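Local coordinates for uncharacterized protein (Bacillus cereus, PDB 5F2H), which is of unknown function but probably acts as a hydrolase of the alpha/beta-hydrolase superfamily, at residues P148-V153 against H294-D299; Q156-A161 against E306-I311; D265-T270 against F286-N291. One frame throughout, in Å; residues are numbered along the deposited sequence.

Interaction 1 (P148-V153 against H294-D299)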
# COMPACT_ATOMS: atom_id res chain seq x y z
N PRO B 148 21.28 3.35 8.50
CA PRO B 148 21.69 2.21 7.68
C PRO B 148 21.13 0.84 8.06
O PRO B 148 20.92 0.01 7.16
CB PRO B 148 23.21 2.20 7.82
CG PRO B 148 23.59 3.58 8.17
CD PRO B 148 22.43 4.14 8.96
N TYR B 149 20.88 0.61 9.35
CA TYR B 149 20.38 -0.69 9.78
C TYR B 149 18.88 -0.86 9.64
O TYR B 149 18.38 -1.99 9.71
CB TYR B 149 20.77 -0.96 11.24
CG TYR B 149 22.26 -0.97 11.51
CD1 TYR B 149 22.98 -2.14 11.43
CD2 TYR B 149 22.92 0.18 11.92
CE1 TYR B 149 24.34 -2.15 11.70
CE2 TYR B 149 24.27 0.18 12.22
CZ TYR B 149 24.98 -0.98 12.09
OH TYR B 149 26.35 -0.98 12.35
N TRP B 150 18.14 0.23 9.41
CA TRP B 150 16.68 0.13 9.32
C TRP B 150 16.14 0.65 8.01
O TRP B 150 14.94 0.73 7.83
CB TRP B 150 16.06 0.92 10.49
CG TRP B 150 16.59 0.45 11.79
CD1 TRP B 150 17.73 0.85 12.40
CD2 TRP B 150 16.02 -0.54 12.64
NE1 TRP B 150 17.90 0.18 13.58
CE2 TRP B 150 16.84 -0.66 13.77
CE3 TRP B 150 14.87 -1.32 12.56
CZ2 TRP B 150 16.57 -1.55 14.80
CZ3 TRP B 150 14.58 -2.18 13.60
CH2 TRP B 150 15.43 -2.30 14.69
N LYS B 151 17.04 1.01 7.11
CA LYS B 151 16.68 1.55 5.79
C LYS B 151 15.84 0.58 4.96
O LYS B 151 14.94 1.00 4.23
CB LYS B 151 17.96 1.88 5.02
CG LYS B 151 17.76 2.64 3.72
CD LYS B 151 19.06 2.78 2.92
CE LYS B 151 20.20 3.37 3.73
NZ LYS B 151 19.88 4.68 4.36
N SER B 152 16.11 -0.72 5.11
CA SER B 152 15.40 -1.76 4.35
C SER B 152 13.91 -1.97 4.65
O SER B 152 13.32 -2.93 4.15
CB SER B 152 16.14 -3.09 4.47
OG SER B 152 16.20 -3.52 5.81
N VAL B 153 13.31 -1.13 5.48
CA VAL B 153 11.88 -1.26 5.78
C VAL B 153 11.04 -0.63 4.67
O VAL B 153 9.83 -0.84 4.61
CB VAL B 153 11.46 -0.59 7.11
CG1 VAL B 153 12.15 -1.28 8.28
CG2 VAL B 153 11.74 0.91 7.10
N HIS B 294 27.62 -6.94 20.88
CA HIS B 294 26.64 -5.84 20.95
C HIS B 294 26.70 -5.03 19.66
O HIS B 294 27.27 -3.92 19.58
CB HIS B 294 26.89 -5.01 22.18
CG HIS B 294 25.84 -3.98 22.45
ND1 HIS B 294 26.06 -2.63 22.31
CD2 HIS B 294 24.56 -4.11 22.88
CE1 HIS B 294 24.98 -1.97 22.66
NE2 HIS B 294 24.05 -2.84 23.01
N ASP B 295 26.04 -5.60 18.66
CA ASP B 295 26.00 -5.04 17.34
C ASP B 295 24.88 -5.76 16.61
O ASP B 295 24.40 -6.75 17.09
CB ASP B 295 27.34 -5.38 16.68
CG ASP B 295 27.42 -4.92 15.26
OD1 ASP B 295 26.65 -4.01 14.89
OD2 ASP B 295 28.25 -5.50 14.53
N TYR B 296 24.50 -5.26 15.45
CA TYR B 296 23.46 -5.90 14.66
C TYR B 296 24.08 -7.04 13.86
O TYR B 296 25.28 -6.98 13.50
CB TYR B 296 22.88 -4.94 13.65
CG TYR B 296 22.23 -3.69 14.18
CD1 TYR B 296 22.99 -2.64 14.63
CD2 TYR B 296 20.88 -3.49 14.02
CE1 TYR B 296 22.40 -1.45 14.99
CE2 TYR B 296 20.28 -2.31 14.39
CZ TYR B 296 21.05 -1.29 14.86
OH TYR B 296 20.44 -0.11 15.23
N PRO B 297 23.30 -8.09 13.57
CA PRO B 297 23.84 -9.21 12.76
C PRO B 297 24.12 -8.70 11.37
O PRO B 297 23.46 -7.76 10.91
CB PRO B 297 22.70 -10.23 12.75
CG PRO B 297 21.48 -9.45 13.10
CD PRO B 297 21.90 -8.31 13.97
N GLU B 298 25.06 -9.32 10.67
CA GLU B 298 25.40 -8.83 9.33
C GLU B 298 24.28 -9.03 8.28
O GLU B 298 24.22 -8.29 7.30
CB GLU B 298 26.80 -9.33 8.94
CG GLU B 298 27.41 -8.60 7.76
CD GLU B 298 28.93 -8.75 7.71
OE1 GLU B 298 29.53 -8.96 8.78
OE2 GLU B 298 29.53 -8.58 6.62
N ASP B 299 23.37 -9.96 8.55
CA ASP B 299 22.22 -10.20 7.68
C ASP B 299 20.96 -9.70 8.42
O ASP B 299 19.89 -10.33 8.38
CB ASP B 299 22.07 -11.69 7.32
CG ASP B 299 21.73 -12.56 8.52
OD1 ASP B 299 21.70 -12.07 9.67
OD2 ASP B 299 21.46 -13.77 8.30
O HOH W 1 27.58 -3.47 12.14
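The rings of Y149 and Y296 lie almost flat on one another: their centroids are 3.7 Å apart and their planes differ by only 8°, which defines an offset stack. The offset brings the CB of Y149 over the same face of Y296, where it makes a CH-pi contact 3.7 Å from the ring centroid. In both tyrosines the bond from CA to CB points toward the other segment, and CG stands anti to the carbonyl carbon, which lets the two rings lie face on face.

W150 approaches from a different side. Its five-membered ring is turned 74° from the Y296 ring, an oblique relation, and its NE1 gives a hydrogen bond to Y296 OH at 3.0 Å. The N-H points nearly straight at the oxygen (161°), which lies close to the indole plane. Alongside it, W150 CZ2 packs on Y296 CE2 at 3.8 Å. At the phenol end of Y149, OH is 2.8 Å from water 1, which in turn donates to D295 OD1 and so joins ring and carboxylate, whose planes are almost perpendicular.

F207 also stacks on Y296, while I11 of the second subunit packs against Y149 and Y296. Beside this aromatic cluster, H294 NE2 is hydrogen-bonded to S208 OG in a GxSxG sequence that fits a nucleophile elbow; the pair is consistent with the serine and histidine of an alpha/beta-hydrolase active site. The chemistry implies a Y296 ring fixed in two ways: stacking sets its tilt, and the indole N-H holds its hydroxyl, in the loop that carries this probable active-site histidine.

Interaction 2 (Q156-A161 against E306-I311)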
# COMPACT_ATOMS: atom_id res chain seq x y z
N GLN B 156 9.18 -2.86 2.34
CA GLN B 156 7.94 -3.45 2.82
C GLN B 156 6.85 -2.38 2.91
O GLN B 156 5.88 -2.51 3.65
CB GLN B 156 8.16 -4.11 4.17
CG GLN B 156 9.33 -5.10 4.15
CD GLN B 156 9.17 -6.22 3.14
OE1 GLN B 156 8.08 -6.48 2.65
NE2 GLN B 156 10.27 -6.92 2.86
N ASP B 157 7.05 -1.33 2.11
CA ASP B 157 6.12 -0.22 2.00
C ASP B 157 5.95 0.58 3.28
O ASP B 157 4.88 1.11 3.52
CB ASP B 157 4.76 -0.74 1.53
CG ASP B 157 3.84 0.35 1.01
OD1 ASP B 157 4.27 1.52 0.92
OD2 ASP B 157 2.68 0.03 0.65
N TYR B 158 7.00 0.68 4.10
CA TYR B 158 6.93 1.43 5.35
C TYR B 158 7.65 2.75 5.35
O TYR B 158 8.81 2.81 4.99
CB TYR B 158 7.50 0.64 6.54
CG TYR B 158 6.61 -0.42 7.13
CD1 TYR B 158 6.58 -1.70 6.63
CD2 TYR B 158 5.82 -0.12 8.26
CE1 TYR B 158 5.76 -2.67 7.20
CE2 TYR B 158 4.99 -1.07 8.83
CZ TYR B 158 4.97 -2.34 8.30
OH TYR B 158 4.15 -3.29 8.84
N THR B 159 6.98 3.79 5.81
CA THR B 159 7.57 5.13 5.93
C THR B 159 8.44 5.01 7.17
O THR B 159 7.97 4.55 8.21
CB THR B 159 6.49 6.19 6.15
OG1 THR B 159 5.65 6.25 4.98
CG2 THR B 159 7.11 7.56 6.41
N LEU B 160 9.69 5.41 7.09
CA LEU B 160 10.60 5.28 8.23
C LEU B 160 10.84 6.57 8.96
O LEU B 160 11.33 7.54 8.39
CB LEU B 160 11.94 4.72 7.74
CG LEU B 160 13.12 4.55 8.70
CD1 LEU B 160 12.79 3.71 9.91
CD2 LEU B 160 14.31 3.96 7.94
N ALA B 161 10.52 6.57 10.24
CA ALA B 161 10.70 7.72 11.08
C ALA B 161 11.86 7.40 11.99
O ALA B 161 11.88 6.35 12.62
CB ALA B 161 9.46 7.97 11.90
N GLU B 306 11.65 -11.03 7.74
CA GLU B 306 10.87 -12.01 8.52
C GLU B 306 10.01 -11.34 9.58
O GLU B 306 8.83 -11.62 9.70
CB GLU B 306 11.75 -12.98 9.32
CG GLU B 306 12.44 -14.12 8.60
CD GLU B 306 13.09 -15.08 9.60
OE1 GLU B 306 13.55 -16.18 9.21
OE2 GLU B 306 13.08 -14.76 10.82
N ALA B 307 10.65 -10.50 10.38
CA ALA B 307 9.98 -9.78 11.45
C ALA B 307 8.70 -9.12 10.97
O ALA B 307 7.64 -9.32 11.54
CB ALA B 307 10.92 -8.76 12.05
N ILE B 308 8.81 -8.34 9.91
CA ILE B 308 7.64 -7.67 9.39
C ILE B 308 6.62 -8.68 8.87
O ILE B 308 5.41 -8.51 9.10
CB ILE B 308 8.04 -6.63 8.33
CG1 ILE B 308 8.86 -5.53 9.00
CG2 ILE B 308 6.80 -6.03 7.67
CD1 ILE B 308 9.27 -4.40 8.09
N LYS B 309 7.08 -9.71 8.17
CA LYS B 309 6.18 -10.75 7.66
C LYS B 309 5.39 -11.27 8.83
O LYS B 309 4.18 -11.23 8.84
CB LYS B 309 6.93 -11.90 6.99
CG LYS B 309 7.50 -11.60 5.61
CD LYS B 309 8.44 -12.70 5.13
CE LYS B 309 7.82 -14.09 5.12
NZ LYS B 309 8.84 -15.10 4.72
N TYR B 310 6.13 -11.71 9.84
CA TYR B 310 5.57 -12.23 11.07
C TYR B 310 4.57 -11.27 11.70
O TYR B 310 3.40 -11.62 11.85
CB TYR B 310 6.70 -12.52 12.05
CG TYR B 310 6.27 -12.93 13.43
CD1 TYR B 310 5.88 -14.24 13.70
CD2 TYR B 310 6.33 -12.03 14.49
CE1 TYR B 310 5.51 -14.62 14.98
CE2 TYR B 310 5.97 -12.40 15.77
CZ TYR B 310 5.56 -13.69 16.02
OH TYR B 310 5.19 -14.05 17.30
N ILE B 311 5.03 -10.06 12.01
CA ILE B 311 4.21 -9.04 12.67
C ILE B 311 2.87 -8.74 12.04
O ILE B 311 1.83 -8.88 12.68
CB ILE B 311 4.98 -7.71 12.88
CG1 ILE B 311 6.07 -7.93 13.93
CG2 ILE B 311 4.05 -6.59 13.36
CD1 ILE B 311 6.91 -6.71 14.21
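Q156 opens the contact with the aliphatic part of its side chain: CG is 4.0 Å from I308 CD1 and CB 4.1 Å from the same methyl. Bending at chi2 (-59°) turns the chain beyond CG, leaving the two methylenes as the part that meets the helix.

Two residues on, Y158 supplies the closer approach. Its CE1 reaches I308 CG2 at 3.5 Å and I308 CD1 at 4.0 Å; this one ring carbon thus touches both methyls, CG2 lying obliquely to the ring, as the two side chains pass in opposite directions. With chi2 of I308 at -177°, CD1 is extended away from the helix, which explains how this one methyl meets both Q156 and Y158. Q156 CB also sits at the edge of the Y158 ring, in its plane. The hydroxyl of Y158 is hydrogen-bonded to S201.

Further along, L160 and A161 pair antiparallel with a strand of the second subunit, so the sheet continues through the dimer. Within the chain, strand 158-164 is an outermost strand beside 131-136, and helix 300-313 covers the sheet, with I308 resting on I203 and A307 on I229.

Interaction 3 (D265-T270 against F286-N291)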
# COMPACT_ATOMS: atom_id res chain seq x y z
N ASP B 265 26.47 -6.99 27.82
CA ASP B 265 25.54 -6.08 28.47
C ASP B 265 24.07 -6.39 28.28
O ASP B 265 23.28 -6.14 29.18
CB ASP B 265 25.75 -4.63 28.01
CG ASP B 265 27.07 -4.04 28.47
OD1 ASP B 265 27.82 -4.71 29.21
OD2 ASP B 265 27.34 -2.86 28.13
N CYS B 266 23.69 -6.96 27.14
CA CYS B 266 22.27 -7.19 26.88
C CYS B 266 21.72 -8.58 26.66
O CYS B 266 20.55 -8.70 26.29
CB CYS B 266 21.88 -6.34 25.67
SG CYS B 266 22.17 -4.59 25.92
N PHE B 267 22.50 -9.63 26.84
CA PHE B 267 21.92 -10.94 26.61
C PHE B 267 21.13 -11.34 27.87
O PHE B 267 20.14 -12.06 27.77
CB PHE B 267 22.95 -11.98 26.20
CG PHE B 267 22.33 -13.20 25.58
CD1 PHE B 267 21.78 -13.12 24.31
CD2 PHE B 267 22.31 -14.42 26.23
CE1 PHE B 267 21.17 -14.21 23.72
CE2 PHE B 267 21.72 -15.52 25.64
CZ PHE B 267 21.15 -15.41 24.38
N GLU B 268 21.55 -10.82 29.02
CA GLU B 268 20.88 -11.05 30.30
C GLU B 268 19.44 -10.53 30.37
O GLU B 268 18.49 -11.30 30.44
CB GLU B 268 21.59 -10.27 31.43
CG GLU B 268 22.97 -10.73 31.89
CD GLU B 268 22.96 -11.96 32.77
OE1 GLU B 268 24.06 -12.43 33.13
OE2 GLU B 268 21.87 -12.45 33.13
N CYS B 269 19.30 -9.20 30.31
CA CYS B 269 18.00 -8.54 30.27
C CYS B 269 17.14 -8.96 29.08
O CYS B 269 15.92 -9.03 29.18
CB CYS B 269 18.21 -7.03 30.24
SG CYS B 269 19.24 -6.48 28.86
N THR B 270 17.76 -9.24 27.95
CA THR B 270 16.98 -9.64 26.78
C THR B 270 16.37 -11.01 27.01
O THR B 270 15.25 -11.26 26.60
CB THR B 270 17.81 -9.66 25.48
OG1 THR B 270 18.37 -8.36 25.25
CG2 THR B 270 16.93 -10.06 24.30
N PHE B 286 11.97 -15.01 19.63
CA PHE B 286 13.32 -14.62 20.03
C PHE B 286 14.35 -15.35 19.22
O PHE B 286 14.24 -16.56 19.02
CB PHE B 286 13.52 -14.86 21.52
CG PHE B 286 14.91 -14.62 22.00
CD1 PHE B 286 15.56 -13.43 21.73
CD2 PHE B 286 15.49 -15.50 22.90
CE1 PHE B 286 16.83 -13.18 22.23
CE2 PHE B 286 16.75 -15.26 23.43
CZ PHE B 286 17.42 -14.09 23.09
N LYS B 287 15.35 -14.61 18.76
CA LYS B 287 16.37 -15.20 17.95
C LYS B 287 17.74 -14.82 18.44
O LYS B 287 18.11 -13.65 18.48
CB LYS B 287 16.15 -14.82 16.49
CG LYS B 287 17.07 -15.57 15.54
CD LYS B 287 16.63 -15.41 14.10
CE LYS B 287 17.53 -16.22 13.17
NZ LYS B 287 17.56 -17.67 13.52
N VAL B 288 18.50 -15.83 18.84
CA VAL B 288 19.84 -15.62 19.32
C VAL B 288 20.78 -15.84 18.15
O VAL B 288 20.68 -16.86 17.46
CB VAL B 288 20.19 -16.64 20.42
CG1 VAL B 288 21.63 -16.47 20.87
CG2 VAL B 288 19.23 -16.49 21.59
N VAL B 289 21.67 -14.89 17.89
CA VAL B 289 22.59 -15.05 16.79
C VAL B 289 23.91 -15.45 17.40
O VAL B 289 24.44 -14.75 18.26
CB VAL B 289 22.72 -13.78 15.93
CG1 VAL B 289 23.69 -14.00 14.77
CG2 VAL B 289 21.35 -13.38 15.40
N PRO B 290 24.44 -16.60 16.99
CA PRO B 290 25.71 -17.05 17.54
C PRO B 290 26.90 -16.14 17.24
O PRO B 290 26.91 -15.43 16.22
CB PRO B 290 25.90 -18.43 16.91
CG PRO B 290 25.03 -18.45 15.70
CD PRO B 290 23.88 -17.56 16.02
N ASN B 291 27.86 -16.11 18.16
CA ASN B 291 29.09 -15.34 18.04
C ASN B 291 28.95 -13.82 18.01
O ASN B 291 29.94 -13.12 18.17
CB ASN B 291 29.83 -15.78 16.77
CG ASN B 291 30.08 -17.28 16.73
OD1 ASN B 291 30.10 -17.96 17.76
ND2 ASN B 291 30.30 -17.80 15.53
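T270, whose methyl meets F286 across the contact, gives its backbone N to C266 O at 3.3 Å, a bond of the first helical turn. The hydroxyl OG1 of T270 is placed near the same oxygen, but at a spacing too short to be trusted, so its role there remains doubtful. Ahead of that turn, C266 N is hydrogen-bonded to D263 OD1.

Across the segments the evidence is entirely apolar. T270 CG2 lies 3.7 Å from F286 CE1, in an oblique position relative to the ring. CG2 is the branch of T270 that stands anti to the backbone N, whereas OG1 lies beside that N; the threonine therefore divides its methyl and its hydroxyl between two surroundings.

These residues belong to a beta-alpha-beta crossover: strand 254-260 leads into helix 267-279, and strand 284-289 then returns parallel to the first and adjacent to it. Helix and returning strand approach most nearly along the backbone at F267 and V288, whose CA atoms are 8.9 Å apart.

F267 spans that distance with its ring end. CG is anti to the backbone N (chi1 -163°), and CZ comes to 3.6 Å from V288 CG2, which sits at the ring edge, near its plane. The other methyl, V288 CG1, is 3.7 Å from F267 CE1, so that CE1 and CZ together face both methyls of V288. F267 CE1 further meets F286 CZ at 3.8 Å, lying at the edge of the F286 ring. C259 and V257 of strand 254-260 also receive F267 and F286 respectively.

From the N terminus, the helical end at 148-153 comes first; segment 156-161, leading into strand 158-164, follows after two residues, and V153 O and Y158 N make a probable hydrogen bond. Interaction 1 closes a long loop at 294-299, joining the end of helix 143-150 to the loop between strand 284-289 and helix 300-313. Interaction 2 closes its own at 306-311, so the two cross. Interaction 3 (265-270 with 286-291) closes a short loop lying within both. It ties helix 267-279 to the outermost strand 284-289, whereas interaction 2 joins helix 300-313 to strand 158-164 at the opposite edge of the same sheet. Interactions 1 and 3 meet where H294 packs on C266, and the second subunit touches interactions 1 and 2.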